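Local coordinates for calreticulin, putative,Calreticulin, putative (Trypanosoma cruzi, PDB 5HCF), which probably acts as a lectin-like chaperone, its globular domain of legume-lectin fold binding carbohydrate and peptide portions of client glycoproteins, at residues T15-H19 / P96-H100; P61-K67 / H202-L208; Y87-P92 / T103-F109. One frame throughout, in Å; residues are numbered along the deposited sequence.

Contact 1. Residues T15-H19 / P96-H100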
loop_
_atom_site.group_PDB
_atom_site.type_symbol
_atom_site.label_atom_id
_atom_site.label_comp_id
_atom_site.label_asym_id
_atom_site.label_seq_id
_atom_site.Cartn_x
_atom_site.Cartn_y
_atom_site.Cartn_z
ATOM N N THR A 15 15.092 -4.282 -7.498
ATOM C CA THR A 15 15.259 -4.851 -8.830
ATOM C C THR A 15 14.069 -4.558 -9.733
ATOM O O THR A 15 12.925 -4.829 -9.377
ATOM C CB THR A 15 15.463 -6.372 -8.773
ATOM O OG1 THR A 15 16.519 -6.679 -7.854
ATOM C CG2 THR A 15 15.819 -6.901 -10.144
ATOM N N THR A 16 14.355 -4.016 -10.912
ATOM C CA THR A 16 13.322 -3.679 -11.880
ATOM C C THR A 16 13.083 -4.853 -12.821
ATOM O O THR A 16 14.027 -5.437 -13.345
ATOM C CB THR A 16 13.705 -2.430 -12.697
ATOM O OG1 THR A 16 14.128 -1.385 -11.811
ATOM C CG2 THR A 16 12.519 -1.948 -13.522
ATOM N N SER A 17 11.817 -5.188 -13.039
ATOM C CA SER A 17 11.455 -6.384 -13.791
ATOM C C SER A 17 11.939 -6.374 -15.239
ATOM O O SER A 17 12.213 -5.320 -15.807
ATOM C CB SER A 17 9.942 -6.573 -13.763
ATOM O OG SER A 17 9.545 -7.589 -14.667
ATOM N N LYS A 18 12.059 -7.564 -15.822
ATOM C CA LYS A 18 12.416 -7.700 -17.227
ATOM C C LYS A 18 11.225 -8.223 -18.032
ATOM O O LYS A 18 11.379 -8.707 -19.158
ATOM C CB LYS A 18 13.615 -8.634 -17.397
ATOM C CG LYS A 18 14.919 -8.098 -16.848
ATOM C CD LYS A 18 16.066 -9.039 -17.192
ATOM C CE LYS A 18 17.002 -8.403 -18.222
ATOM N NZ LYS A 18 17.935 -7.422 -17.591
ATOM N N HIS A 19 10.035 -8.127 -17.450
ATOM C CA HIS A 19 8.834 -8.635 -18.100
ATOM C C HIS A 19 8.479 -7.802 -19.329
ATOM O O HIS A 19 7.778 -8.276 -20.224
ATOM C CB HIS A 19 7.664 -8.658 -17.116
ATOM C CG HIS A 19 6.417 -9.269 -17.675
ATOM N ND1 HIS A 19 6.268 -10.628 -17.850
ATOM C CD2 HIS A 19 5.258 -8.707 -18.095
ATOM C CE1 HIS A 19 5.072 -10.878 -18.354
ATOM N NE2 HIS A 19 4.440 -9.729 -18.512
ATOM N N PRO A 96 11.833 -11.502 -9.005
ATOM C CA PRO A 96 11.719 -10.058 -9.252
ATOM C C PRO A 96 11.830 -9.641 -10.723
ATOM O O PRO A 96 11.223 -8.637 -11.106
ATOM C CB PRO A 96 12.888 -9.477 -8.445
ATOM C CG PRO A 96 13.133 -10.476 -7.368
ATOM C CD PRO A 96 12.851 -11.814 -7.987
ATOM N N GLU A 97 12.570 -10.396 -11.533
ATOM C CA GLU A 97 12.772 -10.044 -12.939
ATOM C C GLU A 97 11.574 -10.394 -13.825
ATOM O O GLU A 97 11.439 -9.859 -14.930
ATOM C CB GLU A 97 14.044 -10.703 -13.481
ATOM C CG GLU A 97 15.316 -10.129 -12.878
ATOM C CD GLU A 97 16.569 -10.620 -13.571
ATOM O OE1 GLU A 97 16.457 -11.445 -14.504
ATOM O OE2 GLU A 97 17.669 -10.175 -13.180
ATOM N N LYS A 98 10.712 -11.288 -13.348
ATOM C CA LYS A 98 9.485 -11.603 -14.074
ATOM C C LYS A 98 8.288 -11.049 -13.322
ATOM O O LYS A 98 7.155 -11.476 -13.535
ATOM C CB LYS A 98 9.310 -13.102 -14.289
ATOM C CG LYS A 98 10.418 -13.776 -15.070
ATOM C CD LYS A 98 10.192 -15.276 -15.056
ATOM C CE LYS A 98 11.308 -16.027 -15.762
ATOM N NZ LYS A 98 10.922 -17.462 -15.949
ATOM N N PHE A 99 8.552 -10.090 -12.442
ATOM C CA PHE A 99 7.508 -9.471 -11.646
ATOM C C PHE A 99 6.609 -8.609 -12.521
ATOM O O PHE A 99 7.076 -7.718 -13.225
ATOM C CB PHE A 99 8.129 -8.627 -10.535
ATOM C CG PHE A 99 7.129 -7.850 -9.727
ATOM C CD1 PHE A 99 5.957 -8.443 -9.282
ATOM C CD2 PHE A 99 7.367 -6.521 -9.407
ATOM C CE1 PHE A 99 5.043 -7.723 -8.537
ATOM C CE2 PHE A 99 6.458 -5.799 -8.663
ATOM C CZ PHE A 99 5.294 -6.400 -8.226
ATOM N N HIS A 100 5.311 -8.879 -12.473
ATOM C CA HIS A 100 4.353 -8.091 -13.238
ATOM C C HIS A 100 2.968 -8.193 -12.614
ATOM O O HIS A 100 2.790 -8.829 -11.569
ATOM C CB HIS A 100 4.321 -8.542 -14.701
ATOM C CG HIS A 100 3.815 -9.937 -14.894
ATOM N ND1 HIS A 100 4.493 -11.047 -14.437
ATOM C CD2 HIS A 100 2.694 -10.404 -15.497
ATOM C CE1 HIS A 100 3.811 -12.136 -14.745
ATOM N NE2 HIS A 100 2.715 -11.772 -15.389
#
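His19 lies flat on His100: the two imidazoles stack face to face, centroids 3.9 Å apart and planes 11° from parallel, and His100 CB sits over the His19 ring in a CH-pi contact, 3.5 Å from His19 CD2. His100 is steadied by its own ND1, which donates to Lys98 O (2.8 Å). Nearer the strand, Ser17 OG reaches the carbonyls of 96-100, 3.0 Å from Glu97 O and 2.9 Å from Phe99 O, while accepting from His19 N (2.9 Å) in an ST turn. Glu97 O also receives Lys18 N at a short 2.5 Å. At the other end, Thr15 CB packs on Pro96 CB (4.0 Å). Strand 15-16 is an edge strand bonded to strand 50-62, so the contact joins the end of that edge to the loop between strands 83-91 and 107-114. The polar bonds across the gap end on main-chain carbonyls, consistent with dependence on the loop's path, while the imidazole stack adds a side-chain contribution.

Contact 2. Residues P61-K67 / H202-L208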
loop_
_atom_site.group_PDB
_atom_site.type_symbol
_atom_site.label_atom_id
_atom_site.label_comp_id
_atom_site.label_asym_id
_atom_site.label_seq_id
_atom_site.Cartn_x
_atom_site.Cartn_y
_atom_site.Cartn_z
ATOM N N PRO A 61 12.128 -13.203 5.869
ATOM C CA PRO A 61 10.728 -13.403 5.484
ATOM C C PRO A 61 9.797 -13.051 6.634
ATOM O O PRO A 61 10.178 -13.206 7.795
ATOM C CB PRO A 61 10.661 -14.894 5.151
ATOM C CG PRO A 61 12.064 -15.271 4.818
ATOM C CD PRO A 61 12.928 -14.427 5.699
ATOM N N ILE A 62 8.595 -12.584 6.311
ATOM C CA ILE A 62 7.694 -12.034 7.316
ATOM C C ILE A 62 6.446 -12.888 7.516
ATOM O O ILE A 62 5.737 -13.206 6.563
ATOM C CB ILE A 62 7.261 -10.594 6.945
ATOM C CG1 ILE A 62 8.478 -9.668 6.908
ATOM C CG2 ILE A 62 6.227 -10.068 7.925
ATOM C CD1 ILE A 62 8.188 -8.302 6.320
ATOM N N ASN A 63 6.190 -13.267 8.762
ATOM C CA ASN A 63 4.978 -14.001 9.100
ATOM C C ASN A 63 4.157 -13.242 10.133
ATOM O O ASN A 63 4.630 -12.270 10.722
ATOM C CB ASN A 63 5.318 -15.399 9.618
ATOM C CG ASN A 63 4.363 -16.460 9.101
ATOM O OD1 ASN A 63 3.143 -16.311 9.185
ATOM N ND2 ASN A 63 4.918 -17.543 8.565
ATOM N N ASN A 64 2.927 -13.693 10.353
ATOM C CA ASN A 64 2.054 -13.069 11.338
ATOM C C ASN A 64 1.164 -14.086 12.054
ATOM O O ASN A 64 -0.022 -13.846 12.257
ATOM C CB ASN A 64 1.195 -11.981 10.684
ATOM C CG ASN A 64 0.327 -12.518 9.564
ATOM O OD1 ASN A 64 0.719 -13.443 8.850
ATOM N ND2 ASN A 64 -0.867 -11.949 9.412
ATOM N N GLU A 65 1.738 -15.219 12.444
ATOM C CA GLU A 65 0.974 -16.230 13.170
ATOM C C GLU A 65 0.618 -15.734 14.572
ATOM O O GLU A 65 1.509 -15.437 15.372
ATOM C CB GLU A 65 1.752 -17.540 13.262
ATOM C CG GLU A 65 0.874 -18.730 13.586
ATOM C CD GLU A 65 1.652 -20.018 13.672
ATOM O OE1 GLU A 65 1.226 -20.915 14.431
ATOM O OE2 GLU A 65 2.686 -20.136 12.980
ATOM N N LYS A 66 -0.681 -15.634 14.852
ATOM C CA LYS A 66 -1.168 -15.180 16.156
ATOM C C LYS A 66 -0.550 -13.855 16.589
ATOM O O LYS A 66 -0.342 -13.608 17.776
ATOM C CB LYS A 66 -0.974 -16.259 17.219
ATOM C CG LYS A 66 -1.925 -17.451 17.077
ATOM C CD LYS A 66 -1.773 -18.400 18.274
ATOM C CE LYS A 66 -2.807 -19.523 18.202
ATOM N NZ LYS A 66 -4.197 -18.960 18.435
ATOM N N LYS A 67 -0.268 -13.008 15.603
ATOM C CA LYS A 67 0.434 -11.749 15.818
ATOM C C LYS A 67 -0.105 -10.705 14.845
ATOM O O LYS A 67 -0.691 -11.043 13.813
ATOM C CB LYS A 67 1.943 -11.912 15.636
ATOM C CG LYS A 67 2.592 -12.834 16.646
ATOM C CD LYS A 67 4.027 -13.146 16.257
ATOM C CE LYS A 67 4.893 -11.893 16.294
ATOM N NZ LYS A 67 4.944 -11.303 17.663
ATOM N N HIS A 202 -6.625 -13.516 8.819
ATOM C CA HIS A 202 -5.562 -12.518 8.917
ATOM C C HIS A 202 -4.198 -13.050 8.490
ATOM O O HIS A 202 -3.344 -12.291 8.036
ATOM C CB HIS A 202 -5.465 -12.001 10.351
ATOM C CG HIS A 202 -4.695 -12.906 11.260
ATOM N ND1 HIS A 202 -3.335 -12.790 11.450
ATOM C CD2 HIS A 202 -5.089 -13.962 12.013
ATOM C CE1 HIS A 202 -2.928 -13.722 12.291
ATOM N NE2 HIS A 202 -3.973 -14.446 12.647
ATOM N N LYS A 203 -4.000 -14.357 8.637
ATOM C CA LYS A 203 -2.687 -14.963 8.439
ATOM C C LYS A 203 -2.286 -15.116 6.983
ATOM O O LYS A 203 -3.079 -15.526 6.139
ATOM C CB LYS A 203 -2.650 -16.328 9.131
ATOM C CG LYS A 203 -1.277 -16.959 9.241
ATOM C CD LYS A 203 -1.409 -18.380 9.777
ATOM C CE LYS A 203 -1.913 -19.333 8.692
ATOM N NZ LYS A 203 -0.870 -19.915 7.809
ATOM N N VAL A 204 -1.035 -14.781 6.701
ATOM C CA VAL A 204 -0.480 -14.991 5.378
ATOM C C VAL A 204 -0.401 -16.485 5.102
ATOM O O VAL A 204 0.071 -17.247 5.945
ATOM C CB VAL A 204 0.916 -14.348 5.245
ATOM C CG1 VAL A 204 0.819 -12.834 5.395
ATOM C CG2 VAL A 204 1.876 -14.931 6.271
ATOM N N PRO A 205 -0.886 -16.913 3.926
ATOM C CA PRO A 205 -0.874 -18.340 3.585
ATOM C C PRO A 205 0.556 -18.861 3.493
ATOM O O PRO A 205 0.881 -19.884 4.093
ATOM C CB PRO A 205 -1.576 -18.390 2.226
ATOM C CG PRO A 205 -1.403 -17.034 1.655
ATOM C CD PRO A 205 -1.370 -16.077 2.815
ATOM N N GLU A 206 1.397 -18.151 2.751
ATOM C CA GLU A 206 2.826 -18.426 2.734
ATOM C C GLU A 206 3.554 -17.229 3.325
ATOM O O GLU A 206 2.994 -16.139 3.390
ATOM C CB GLU A 206 3.325 -18.732 1.319
ATOM C CG GLU A 206 2.719 -19.984 0.698
ATOM C CD GLU A 206 2.818 -21.199 1.615
ATOM O OE1 GLU A 206 3.763 -21.266 2.433
ATOM O OE2 GLU A 206 1.943 -22.088 1.519
ATOM N N PRO A 207 4.799 -17.432 3.781
ATOM C CA PRO A 207 5.571 -16.293 4.296
ATOM C C PRO A 207 5.784 -15.217 3.233
ATOM O O PRO A 207 5.915 -15.532 2.049
ATOM C CB PRO A 207 6.898 -16.929 4.717
ATOM C CG PRO A 207 7.000 -18.180 3.912
ATOM C CD PRO A 207 5.599 -18.667 3.704
ATOM N N LEU A 208 5.821 -13.961 3.662
ATOM C CA LEU A 208 5.971 -12.843 2.739
ATOM C C LEU A 208 7.444 -12.580 2.487
ATOM O O LEU A 208 8.241 -12.548 3.420
ATOM C CB LEU A 208 5.298 -11.583 3.285
ATOM C CG LEU A 208 3.791 -11.661 3.522
ATOM C CD1 LEU A 208 3.260 -10.346 4.087
ATOM C CD2 LEU A 208 3.075 -12.032 2.242
HETATM O O HOH W 1 -1.846 -10.403 11.611
#
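Main-chain hydrogen bonds hold one end of this contact: Ile62 N donates to Leu208 O (2.9 Å) and Leu208 N to Ile62 O (3.0 Å), an antiparallel hydrogen-bonded pair. Beyond it the chains diverge, and a side chain takes over the bonding. Asn64 uses both ends of its amide, OD1 accepting from Val204 N (3.1 Å) and ND2 donating to His202 O (2.9 Å). Water continues the polar network: one molecule accepts from Asn64 ND2 (2.9 Å), donates to Lys67 O (2.6 Å) and bonds His202 ND1 (2.8 Å), tying the type II turn 64-67 to the imidazole. Apolar contacts are fewer. Ile62 CB and Leu208 CB lie 4.3 Å apart on the same sheet face, and Pro61 CB meets Pro207 CB at 4.3 Å. Ile62 also packs on Tyr3 and Leu69, and Leu208 on Trp106. The strand pair belongs to the legume-lectin beta sandwich: strand 50-62 ends here, antiparallel strand 208-217 begins, and Asn64 bonds the main chain of 202-204 across the diverging loops.

Contact 3. Residues Y87-P92 / T103-F109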
loop_
_atom_site.group_PDB
_atom_site.type_symbol
_atom_site.label_atom_id
_atom_site.label_comp_id
_atom_site.label_asym_id
_atom_site.label_seq_id
_atom_site.Cartn_x
_atom_site.Cartn_y
_atom_site.Cartn_z
ATOM N N TYR A 87 -0.173 2.405 -5.239
ATOM C CA TYR A 87 -0.307 1.324 -4.273
ATOM C C TYR A 87 0.883 0.371 -4.335
ATOM O O TYR A 87 1.535 0.245 -5.372
ATOM C CB TYR A 87 -1.602 0.555 -4.527
ATOM C CG TYR A 87 -1.770 0.118 -5.966
ATOM C CD1 TYR A 87 -1.208 -1.072 -6.424
ATOM C CD2 TYR A 87 -2.485 0.896 -6.870
ATOM C CE1 TYR A 87 -1.357 -1.476 -7.746
ATOM C CE2 TYR A 87 -2.640 0.500 -8.189
ATOM C CZ TYR A 87 -2.076 -0.685 -8.621
ATOM O OH TYR A 87 -2.233 -1.074 -9.930
ATOM N N ILE A 88 1.150 -0.307 -3.223
ATOM C CA ILE A 88 2.230 -1.288 -3.157
ATOM C C ILE A 88 1.668 -2.698 -3.000
ATOM O O ILE A 88 0.478 -2.874 -2.717
ATOM C CB ILE A 88 3.195 -1.010 -1.987
ATOM C CG1 ILE A 88 2.526 -1.368 -0.655
ATOM C CG2 ILE A 88 3.653 0.439 -2.005
ATOM C CD1 ILE A 88 3.447 -1.298 0.542
ATOM N N LYS A 89 2.530 -3.695 -3.186
ATOM C CA LYS A 89 2.140 -5.092 -3.033
ATOM C C LYS A 89 3.093 -5.843 -2.112
ATOM O O LYS A 89 4.299 -5.592 -2.111
ATOM C CB LYS A 89 2.093 -5.789 -4.395
ATOM C CG LYS A 89 1.043 -5.240 -5.359
ATOM C CD LYS A 89 1.099 -5.990 -6.679
ATOM C CE LYS A 89 -0.118 -5.714 -7.532
ATOM N NZ LYS A 89 -0.064 -6.473 -8.811
ATOM N N LEU A 90 2.547 -6.777 -1.340
ATOM C CA LEU A 90 3.362 -7.669 -0.524
ATOM C C LEU A 90 3.222 -9.086 -1.079
ATOM O O LEU A 90 2.112 -9.602 -1.203
ATOM C CB LEU A 90 2.942 -7.605 0.947
ATOM C CG LEU A 90 2.839 -6.199 1.551
ATOM C CD1 LEU A 90 2.393 -6.261 3.000
ATOM C CD2 LEU A 90 4.161 -5.461 1.433
ATOM N N LEU A 91 4.347 -9.708 -1.423
ATOM C CA LEU A 91 4.309 -10.956 -2.174
ATOM C C LEU A 91 5.100 -12.071 -1.511
ATOM O O LEU A 91 6.152 -11.826 -0.918
ATOM C CB LEU A 91 4.849 -10.738 -3.589
ATOM C CG LEU A 91 4.403 -9.483 -4.347
ATOM C CD1 LEU A 91 5.427 -8.363 -4.224
ATOM C CD2 LEU A 91 4.143 -9.804 -5.811
ATOM N N PRO A 92 4.588 -13.310 -1.618
ATOM C CA PRO A 92 5.339 -14.521 -1.271
ATOM C C PRO A 92 6.409 -14.791 -2.326
ATOM O O PRO A 92 6.499 -14.020 -3.282
ATOM C CB PRO A 92 4.266 -15.611 -1.260
ATOM C CG PRO A 92 3.233 -15.122 -2.203
ATOM C CD PRO A 92 3.218 -13.620 -2.065
ATOM N N THR A 103 1.777 -11.550 -11.206
ATOM C CA THR A 103 2.500 -12.159 -10.094
ATOM C C THR A 103 1.614 -12.272 -8.857
ATOM O O THR A 103 0.955 -11.306 -8.465
ATOM C CB THR A 103 3.762 -11.354 -9.736
ATOM O OG1 THR A 103 4.474 -11.015 -10.934
ATOM C CG2 THR A 103 4.664 -12.155 -8.807
ATOM N N LYS A 104 1.604 -13.451 -8.242
ATOM C CA LYS A 104 0.770 -13.684 -7.073
ATOM C C LYS A 104 1.222 -12.838 -5.889
ATOM O O LYS A 104 2.371 -12.925 -5.448
ATOM C CB LYS A 104 0.784 -15.161 -6.680
ATOM C CG LYS A 104 0.167 -15.430 -5.312
ATOM C CD LYS A 104 0.030 -16.917 -5.023
ATOM C CE LYS A 104 -0.600 -17.153 -3.653
ATOM N NZ LYS A 104 -0.807 -18.604 -3.359
ATOM N N TYR A 105 0.312 -12.013 -5.381
ATOM C CA TYR A 105 0.572 -11.236 -4.177
ATOM C C TYR A 105 -0.356 -11.702 -3.065
ATOM O O TYR A 105 -1.329 -12.407 -3.323
ATOM C CB TYR A 105 0.390 -9.738 -4.443
ATOM C CG TYR A 105 -0.991 -9.368 -4.939
ATOM C CD1 TYR A 105 -1.261 -9.286 -6.296
ATOM C CD2 TYR A 105 -2.029 -9.119 -4.050
ATOM C CE1 TYR A 105 -2.520 -8.963 -6.754
ATOM C CE2 TYR A 105 -3.293 -8.794 -4.500
ATOM C CZ TYR A 105 -3.530 -8.717 -5.853
ATOM O OH TYR A 105 -4.786 -8.393 -6.310
ATOM N N TRP A 106 -0.043 -11.328 -1.830
ATOM C CA TRP A 106 -0.954 -11.547 -0.718
ATOM C C TRP A 106 -1.772 -10.288 -0.477
ATOM O O TRP A 106 -2.964 -10.358 -0.189
ATOM C CB TRP A 106 -0.210 -11.927 0.561
ATOM C CG TRP A 106 -1.114 -11.984 1.775
ATOM C CD1 TRP A 106 -2.118 -12.883 2.010
ATOM C CD2 TRP A 106 -1.094 -11.104 2.908
ATOM N NE1 TRP A 106 -2.721 -12.616 3.218
ATOM C CE2 TRP A 106 -2.111 -11.532 3.789
ATOM C CE3 TRP A 106 -0.315 -9.999 3.265
ATOM C CZ2 TRP A 106 -2.369 -10.891 5.005
ATOM C CZ3 TRP A 106 -0.570 -9.364 4.473
ATOM C CH2 TRP A 106 -1.590 -9.810 5.327
ATOM N N LEU A 107 -1.109 -9.137 -0.570
ATOM C CA LEU A 107 -1.763 -7.858 -0.342
ATOM C C LEU A 107 -1.445 -6.824 -1.421
ATOM O O LEU A 107 -0.292 -6.655 -1.822
ATOM C CB LEU A 107 -1.368 -7.302 1.034
ATOM C CG LEU A 107 -1.934 -5.938 1.456
ATOM C CD1 LEU A 107 -3.420 -6.023 1.807
ATOM C CD2 LEU A 107 -1.136 -5.345 2.615
ATOM N N MET A 108 -2.488 -6.150 -1.894
ATOM C CA MET A 108 -2.334 -4.973 -2.738
ATOM C C MET A 108 -2.979 -3.798 -2.019
ATOM O O MET A 108 -4.189 -3.793 -1.778
ATOM C CB MET A 108 -2.960 -5.187 -4.114
ATOM C CG MET A 108 -2.952 -3.949 -4.997
ATOM S SD MET A 108 -3.412 -4.313 -6.704
ATOM C CE MET A 108 -4.392 -2.866 -7.109
ATOM N N PHE A 109 -2.167 -2.805 -1.674
ATOM C CA PHE A 109 -2.592 -1.758 -0.752
ATOM C C PHE A 109 -2.109 -0.369 -1.168
ATOM O O PHE A 109 -0.913 -0.155 -1.365
ATOM C CB PHE A 109 -2.085 -2.112 0.654
ATOM C CG PHE A 109 -2.350 -1.062 1.691
ATOM C CD1 PHE A 109 -3.628 -0.578 1.902
ATOM C CD2 PHE A 109 -1.310 -0.566 2.468
ATOM C CE1 PHE A 109 -3.862 0.388 2.858
ATOM C CE2 PHE A 109 -1.537 0.396 3.426
ATOM C CZ PHE A 109 -2.815 0.874 3.623
#
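The methyl of Met108 sits over the face of the Tyr87 ring in a CH-pi contact, CE 3.6 Å from the ring centroid, with SD oblique at 4.3 Å, a Met-aromatic contact. Beside it the extended Lys89 chain runs past the sulfur (Lys89 CE to Met108 SD 3.7 Å) and alongside the Tyr105 ring; its amine goes on to a salt bridge with Asp214. As in other calreticulins, these side chains probably line the carbohydrate-binding face of the lectin domain. Ile88, Leu90, Leu107 and Phe109 project from the other face, where Leu90 CD1 meets Leu107 CD2 (3.7 Å) and neighbours such as Val71 and Leu150 pack against the group, as between the two sheets of a legume-lectin sandwich. Strands 88-91 and 107-109 run antiparallel at 166°, 4.8 Å apart, until a classic beta bulge: Leu90 O accepts from Trp106 N (2.8 Å) and, weakly, from Leu107 N (3.3 Å). The Trp106 indole juts from the bulge against Leu69, Val204 and Pro205, while Leu91 CD2 fills a hollow lined by Thr103 CG2, Lys104 O and Tyr105 CB.

All three contacts reach one antiparallel sheet, in which strand 208-217 lies between strands 50-62 and 83-91. Contact 3 is the most central, and each of the others touches it. In contact 1, about 14 Å away between centres, Phe99 CE1 packs on Leu91 CD2 (3.5 Å); the loop holding 96-100 itself joins the two segments of contact 3. On the side of contact 2, about 13 Å off between centres, Trp106 meets Pro205 (Trp106 CD1 to Pro205 CD 3.4 Å), Val204 and Leu208. Contacts 1 and 2 stay about 12 Å apart at their nearest atoms. A bound acetic acid, probably from the crystallisation liquor, lies about 3 Å from the Tyr87 side chain, by the probable carbohydrate-binding face of contact 3.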